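Local coordinates for protein delta-1-pyrroline-5-carboxylate dehydrogenase, mitochondrial (Mus musculus, PDB 4E3X) that oxidises L-glutamate gamma-semialdehyde to L-glutamate with NAD(+), the second step of mitochondrial proline degradation, and works as a homodimer, at residues I64-D70 / P256-V262; G202-S208 / N228-P234. All coordinates share one frame; numbering follows the deposited sequence.

Both contacts are largely buried and meet in one place: strands 259-261 and 230-233 are neighbours in the parallel sheet of the NAD-binding, Rossmann-type domain, and their centres lie about 11 Å apart. Contact 2 pairs two strands inside that sheet, in parallel register, with residues of the NAD(+) site at its C-terminal end. At contact 1 a single antiparallel bridge joins the mixed sheet of strand 62-68 to the edge strand 259-261; it alone has a solvent-exposed residue, Asp70. Contact 2 is mainly a run of backbone bonds, with side-chain and water bonds at its ends, while contact 1 has one backbone pair and relies more on the Gln260 and Asn257 amides and a water.

Contact 1. Residues I64-D70 / P256-V262; sequences IPCVVGD and PNIIQFV
The side-chain oxygen of Gln260 is gripped from two sources: Gly69 N donates to OE1 at 2.9 Å in a nearly straight bond (171°), and a water held also by Gly69 O and Asn257 N lies within bonding distance of it. The donor Gly69 N sits 22° from the carbonyl plane. Gln260 reaches this point because its chain bends at chi2 (-74°), which carries the amide over to the Val68-Gly69 peptide. The other end of that amide is fixed as well: Gln260 NE2 donates to Asn257 OD1 (3.0 Å), in the carbonyl plane on a lone pair, and also to Ala105 O of helix 99-118.

Two backbone bonds join Val67 and Phe261 as an antiparallel hydrogen-bonded pair, with Val67 N to Phe261 O at 2.9 Å and the reverse bond more bent. Their CB atoms lie 4.0 Å apart. Ile64 CG2 meets Phe261 CE2 at 3.8 Å, while Pro65 O sits at the edge of the ring, near its plane; Tyr243 and Tyr246 of helix 239-251 also meet this ring, and Trp232 packs edge-to-face with it. At the far end Asp70, salt-bridged to Arg250, lays its carboxylate against Pro256 CB.

One antiparallel bridge thus joins the mixed sheet of strand 62-68 to the edge of the parallel sheet, and the glutamine amide continues the bonding past it, satisfying a backbone N-H that has turned off the strand.

Contact 2. Residues G202-S208 / N228-P234; sequences GFVAAIS and NVVLWKP
Main-chain bonds carry the pairing of Val204 with Val230 through Ile207 with Lys233. Val204 N donates to Val229 O, Leu231 N to Val204 O, Ala206 N to Leu231 O (2.8 Å) and Lys233 N to Ala206 O; the segment of strand 203-207 thus uses alternate residues for both its bonds. The last bond, Ser208 N to Lys233 O, is weak at 3.4 Å. CA-H...O contacts accompany them, the shortest from Val230 CA to Val204 O at 3.1 Å.

The strand axes are 4.7 Å apart and 14° from parallel, and helix 213-225 connects them, making a classical beta-alpha-beta unit of the Rossmann-type NAD-binding domain. Ser208 and Lys233, both NAD(+)-binding residues, stand at its C-terminal end, the usual place for the cofactor in this fold.

Polar side chains act at the two ends. Trp232 has CG anti to its backbone nitrogen (chi1 -180°), which turns the pyrrole edge of the indole to the other strand; Ala206 O and Ser208 OG lie at that edge, in the ring plane. Trp232 NE1 donates to Ser208 OG at 2.9 Å, the oxygen 6° from the plane. A water links Ser208 O, Lys233 O and Lys233 NZ, the last at 2.7 Å. At the opposite end another water joins Asn228 OD1, Val229 N and, in one of two modelled conformers, Gly202 O; Asn228 OD1 also takes a bond from Leu200 N.

Apolar contacts fall on two faces. On that of Val204, Ala206, Val230 and Trp232, Ala206 CB meets Val230 CG1 at 3.8 Å, and Pro234 CG covers one face of the indole near its rim. On the other, Leu231 CD1 lies 4.2 Å from Phe203 CD2 in one of that ring's two modelled conformers, with Ile106 of helix 99-118 touching both side chains.

Contact 1. Residues I64-D70 / P256-V262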
loop_
_atom_site.group_PDB
_atom_site.type_symbol
_atom_site.label_atom_id
_atom_site.label_comp_id
_atom_site.label_asym_id
_atom_site.label_seq_id
_atom_site.Cartn_x
_atom_site.Cartn_y
_atom_site.Cartn_z
ATOM N N ILE B 64 2.462 30.545 18.876
ATOM C CA ILE B 64 2.927 29.198 18.569
ATOM C C ILE B 64 3.952 29.264 17.440
ATOM O O ILE B 64 3.615 29.644 16.325
ATOM C CB ILE B 64 1.737 28.300 18.141
ATOM C CG1 ILE B 64 0.750 28.152 19.304
ATOM C CG2 ILE B 64 2.218 26.940 17.644
ATOM C CD1 ILE B 64 -0.501 27.374 18.957
ATOM N N PRO B 65 5.214 28.896 17.724
ATOM C CA PRO B 65 6.255 28.966 16.694
ATOM C C PRO B 65 6.247 27.723 15.807
ATOM O O PRO B 65 5.607 26.723 16.138
ATOM C CB PRO B 65 7.538 28.974 17.520
ATOM C CG PRO B 65 7.194 28.051 18.662
ATOM C CD PRO B 65 5.740 28.369 18.996
ATOM N N CYS B 66 6.958 27.791 14.690
ATOM C CA CYS B 66 7.379 26.565 14.031
ATOM C C CYS B 66 8.460 25.937 14.913
ATOM O O CYS B 66 9.193 26.649 15.616
ATOM C CB CYS B 66 7.952 26.860 12.651
ATOM S SG CYS B 66 6.742 27.456 11.461
ATOM N N VAL B 67 8.556 24.613 14.904
ATOM C CA VAL B 67 9.593 23.941 15.680
ATOM C C VAL B 67 10.386 23.020 14.766
ATOM O O VAL B 67 9.842 22.082 14.178
ATOM C CB VAL B 67 9.035 23.139 16.884
ATOM C CG1 VAL B 67 10.187 22.532 17.683
ATOM C CG2 VAL B 67 8.183 24.029 17.778
ATOM N N VAL B 68 11.677 23.315 14.640
ATOM C CA VAL B 68 12.597 22.488 13.867
ATOM C C VAL B 68 13.679 22.021 14.834
ATOM O O VAL B 68 14.386 22.837 15.430
ATOM C CB VAL B 68 13.194 23.277 12.690
ATOM C CG1 VAL B 68 14.248 22.454 11.964
ATOM C CG2 VAL B 68 12.082 23.702 11.740
ATOM N N GLY B 69 13.776 20.708 15.032
ATOM C CA GLY B 69 14.611 20.186 16.100
ATOM C C GLY B 69 14.031 20.641 17.428
ATOM O O GLY B 69 12.875 20.340 17.752
ATOM N N ASP B 70 14.821 21.393 18.190
ATOM C CA ASP B 70 14.331 22.003 19.422
ATOM C C ASP B 70 14.232 23.513 19.283
ATOM O O ASP B 70 13.936 24.216 20.249
ATOM C CB ASP B 70 15.217 21.628 20.614
ATOM C CG ASP B 70 15.063 20.178 21.006
ATOM O OD1 ASP B 70 13.926 19.672 20.914
ATOM O OD2 ASP B 70 16.067 19.540 21.389
ATOM N N PRO B 256 14.462 15.222 19.094
ATOM C CA PRO B 256 14.394 16.317 18.120
ATOM C C PRO B 256 14.541 15.835 16.677
ATOM O O PRO B 256 15.201 14.822 16.410
ATOM C CB PRO B 256 15.576 17.220 18.513
ATOM C CG PRO B 256 16.483 16.343 19.301
ATOM C CD PRO B 256 15.601 15.367 20.017
ATOM N N ASN B 257 13.911 16.573 15.768
ATOM C CA ASN B 257 14.011 16.344 14.324
ATOM C C ASN B 257 13.298 15.102 13.811
ATOM O O ASN B 257 13.463 14.731 12.646
ATOM C CB ASN B 257 15.464 16.368 13.859
ATOM C CG ASN B 257 16.111 17.709 14.117
ATOM O OD1 ASN B 257 15.652 18.744 13.617
ATOM N ND2 ASN B 257 17.159 17.713 14.938
ATOM N N ILE B 258 12.508 14.458 14.665
ATOM C CA ILE B 258 11.693 13.334 14.215
ATOM C C ILE B 258 10.333 13.804 13.672
ATOM O O ILE B 258 9.876 13.336 12.622
ATOM C CB ILE B 258 11.520 12.279 15.318
ATOM C CG1 ILE B 258 12.898 11.847 15.860
ATOM C CG2 ILE B 258 10.701 11.080 14.811
ATOM C CD1 ILE B 258 13.945 11.481 14.779
ATOM N N ILE B 259 9.687 14.734 14.375
ATOM C CA ILE B 259 8.528 15.433 13.829
ATOM C C ILE B 259 8.834 16.923 13.893
ATOM O O ILE B 259 9.068 17.465 14.976
ATOM C CB ILE B 259 7.211 15.125 14.573
ATOM C CG1 ILE B 259 6.852 13.634 14.452
ATOM C CG2 ILE B 259 6.083 15.980 13.997
ATOM C CD1 ILE B 259 5.637 13.234 15.265
ATOM N N GLN B 260 8.875 17.568 12.727
ATOM C CA GLN B 260 9.051 19.008 12.638
ATOM C C GLN B 260 7.667 19.645 12.590
ATOM O O GLN B 260 6.810 19.228 11.806
ATOM C CB GLN B 260 9.859 19.370 11.388
ATOM C CG GLN B 260 11.114 18.517 11.176
ATOM C CD GLN B 260 12.260 18.837 12.129
ATOM O OE1 GLN B 260 12.055 19.061 13.323
ATOM N NE2 GLN B 260 13.487 18.820 11.602
ATOM N N PHE B 261 7.430 20.618 13.469
ATOM C CA PHE B 261 6.121 21.251 13.574
ATOM C C PHE B 261 6.137 22.476 12.671
ATOM O O PHE B 261 6.702 23.519 13.028
ATOM C CB PHE B 261 5.838 21.629 15.035
ATOM C CG PHE B 261 4.417 22.050 15.286
ATOM C CD1 PHE B 261 3.431 21.098 15.489
ATOM C CD2 PHE B 261 4.074 23.400 15.340
ATOM C CE1 PHE B 261 2.115 21.483 15.717
ATOM C CE2 PHE B 261 2.769 23.796 15.567
ATOM C CZ PHE B 261 1.789 22.838 15.759
ATOM N N VAL B 262 5.557 22.335 11.480
ATOM C CA VAL B 262 5.710 23.343 10.444
ATOM C C VAL B 262 4.397 23.749 9.771
ATOM O O VAL B 262 4.138 23.402 8.616
ATOM C CB VAL B 262 6.778 22.936 9.397
ATOM C CG1 VAL B 262 8.164 23.073 10.002
ATOM C CG2 VAL B 262 6.554 21.516 8.896
HETATM O O HOH W 1 11.716 18.355 16.200
#

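Contact 2. Residues G202-S208 / N228-P234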
loop_
_atom_site.group_PDB
_atom_site.type_symbol
_atom_site.label_atom_id
_atom_site.label_comp_id
_atom_site.label_asym_id
_atom_site.label_seq_id
_atom_site.Cartn_x
_atom_site.Cartn_y
_atom_site.Cartn_z
ATOM N N GLY B 202 13.980 8.531 3.518
ATOM C CA GLY B 202 13.521 9.853 3.132
ATOM C C GLY B 202 12.706 10.448 4.263
ATOM O O GLY B 202 12.894 10.068 5.414
ATOM N N PHE B 203 11.802 11.376 3.950
ATOM C CA PHE B 203 10.912 11.940 4.968
ATOM C C PHE B 203 9.469 11.826 4.503
ATOM O O PHE B 203 9.200 11.700 3.302
ATOM C CB PHE B 203 11.250 13.408 5.265
ATOM C CG PHE B 203 10.860 14.355 4.162
ATOM C CD1 PHE B 203 11.686 14.529 3.063
ATOM C CD2 PHE B 203 9.656 15.053 4.207
ATOM C CE1 PHE B 203 11.330 15.390 2.027
ATOM C CE2 PHE B 203 9.294 15.915 3.179
ATOM C CZ PHE B 203 10.129 16.081 2.086
ATOM N N VAL B 204 8.553 11.885 5.465
ATOM C CA VAL B 204 7.123 11.844 5.203
ATOM C C VAL B 204 6.522 13.213 5.506
ATOM O O VAL B 204 6.862 13.839 6.512
ATOM C CB VAL B 204 6.456 10.767 6.101
ATOM C CG1 VAL B 204 4.932 10.819 6.001
ATOM C CG2 VAL B 204 7.004 9.381 5.762
ATOM N N ALA B 205 5.649 13.687 4.621
ATOM C CA ALA B 205 4.906 14.916 4.861
ATOM C C ALA B 205 3.515 14.573 5.383
ATOM O O ALA B 205 2.781 13.822 4.742
ATOM C CB ALA B 205 4.804 15.714 3.573
ATOM N N ALA B 206 3.159 15.108 6.548
ATOM C CA ALA B 206 1.838 14.868 7.146
ATOM C C ALA B 206 1.020 16.149 7.083
ATOM O O ALA B 206 1.475 17.207 7.519
ATOM C CB ALA B 206 1.965 14.394 8.587
ATOM N N ILE B 207 -0.178 16.049 6.516
ATOM C CA ILE B 207 -1.042 17.202 6.298
ATOM C C ILE B 207 -2.408 16.904 6.901
ATOM O O ILE B 207 -3.138 16.054 6.393
ATOM C CB ILE B 207 -1.174 17.481 4.788
ATOM C CG1 ILE B 207 0.195 17.822 4.174
ATOM C CG2 ILE B 207 -2.206 18.577 4.526
ATOM C CD1 ILE B 207 0.232 17.785 2.664
ATOM N N SER B 208 -2.736 17.591 7.990
ATOM C CA SER B 208 -3.904 17.230 8.798
ATOM C C SER B 208 -5.038 18.264 8.732
ATOM O O SER B 208 -4.800 19.436 8.447
ATOM C CB SER B 208 -3.480 16.967 10.244
ATOM O OG SER B 208 -2.787 18.070 10.795
ATOM N N ASN B 228 10.028 6.576 10.735
ATOM C CA ASN B 228 10.127 7.695 9.811
ATOM C C ASN B 228 10.367 9.023 10.502
ATOM O O ASN B 228 10.132 9.171 11.704
ATOM C CB ASN B 228 8.860 7.791 8.976
ATOM C CG ASN B 228 8.644 6.556 8.158
ATOM O OD1 ASN B 228 9.346 6.349 7.175
ATOM N ND2 ASN B 228 7.708 5.700 8.580
ATOM N N VAL B 229 10.830 9.986 9.716
ATOM C CA VAL B 229 10.873 11.373 10.141
ATOM C C VAL B 229 9.852 12.152 9.316
ATOM O O VAL B 229 9.561 11.802 8.174
ATOM C CB VAL B 229 12.289 11.979 10.038
ATOM C CG1 VAL B 229 13.234 11.251 10.981
ATOM C CG2 VAL B 229 12.808 11.938 8.607
ATOM N N VAL B 230 9.302 13.204 9.907
ATOM C CA VAL B 230 8.065 13.793 9.413
ATOM C C VAL B 230 8.100 15.313 9.463
ATOM O O VAL B 230 8.544 15.896 10.459
ATOM C CB VAL B 230 6.874 13.329 10.291
ATOM C CG1 VAL B 230 5.563 13.974 9.851
ATOM C CG2 VAL B 230 6.748 11.794 10.325
ATOM N N LEU B 231 7.645 15.946 8.385
ATOM C CA LEU B 231 7.232 17.339 8.435
ATOM C C LEU B 231 5.725 17.382 8.586
ATOM O O LEU B 231 4.990 16.926 7.710
ATOM C CB LEU B 231 7.644 18.098 7.171
ATOM C CG LEU B 231 9.008 18.797 7.198
ATOM C CD1 LEU B 231 10.147 17.799 7.348
ATOM C CD2 LEU B 231 9.198 19.666 5.947
ATOM N N TRP B 232 5.269 17.897 9.721
ATOM C CA TRP B 232 3.845 17.993 10.000
ATOM C C TRP B 232 3.351 19.412 9.789
ATOM O O TRP B 232 3.742 20.321 10.519
ATOM C CB TRP B 232 3.582 17.551 11.434
ATOM C CG TRP B 232 2.146 17.594 11.858
ATOM C CD1 TRP B 232 1.031 17.643 11.055
ATOM C CD2 TRP B 232 1.667 17.573 13.205
ATOM N NE1 TRP B 232 -0.109 17.659 11.835
ATOM C CE2 TRP B 232 0.260 17.639 13.153
ATOM C CE3 TRP B 232 2.298 17.538 14.455
ATOM C CZ2 TRP B 232 -0.526 17.633 14.306
ATOM C CZ3 TRP B 232 1.514 17.538 15.597
ATOM C CH2 TRP B 232 0.119 17.594 15.512
ATOM N N LYS B 233 2.505 19.578 8.769
ATOM C CA LYS B 233 1.760 20.810 8.548
ATOM C C LYS B 233 0.373 20.644 9.171
ATOM O O LYS B 233 -0.509 20.039 8.565
ATOM C CB LYS B 233 1.625 21.105 7.049
ATOM C CG LYS B 233 0.817 22.370 6.748
ATOM C CD LYS B 233 -0.037 22.195 5.475
ATOM C CE LYS B 233 -1.060 23.311 5.270
ATOM N NZ LYS B 233 -1.994 23.434 6.423
ATOM N N PRO B 234 0.174 21.168 10.390
ATOM C CA PRO B 234 -1.149 21.049 11.010
ATOM C C PRO B 234 -2.142 22.024 10.390
ATOM O O PRO B 234 -1.753 22.968 9.703
ATOM C CB PRO B 234 -0.897 21.420 12.485
ATOM C CG PRO B 234 0.586 21.554 12.623
ATOM C CD PRO B 234 1.111 21.886 11.263
HETATM O O HOH W 2 10.970 8.771 6.945
HETATM O O HOH W 3 -2.753 20.964 7.335
#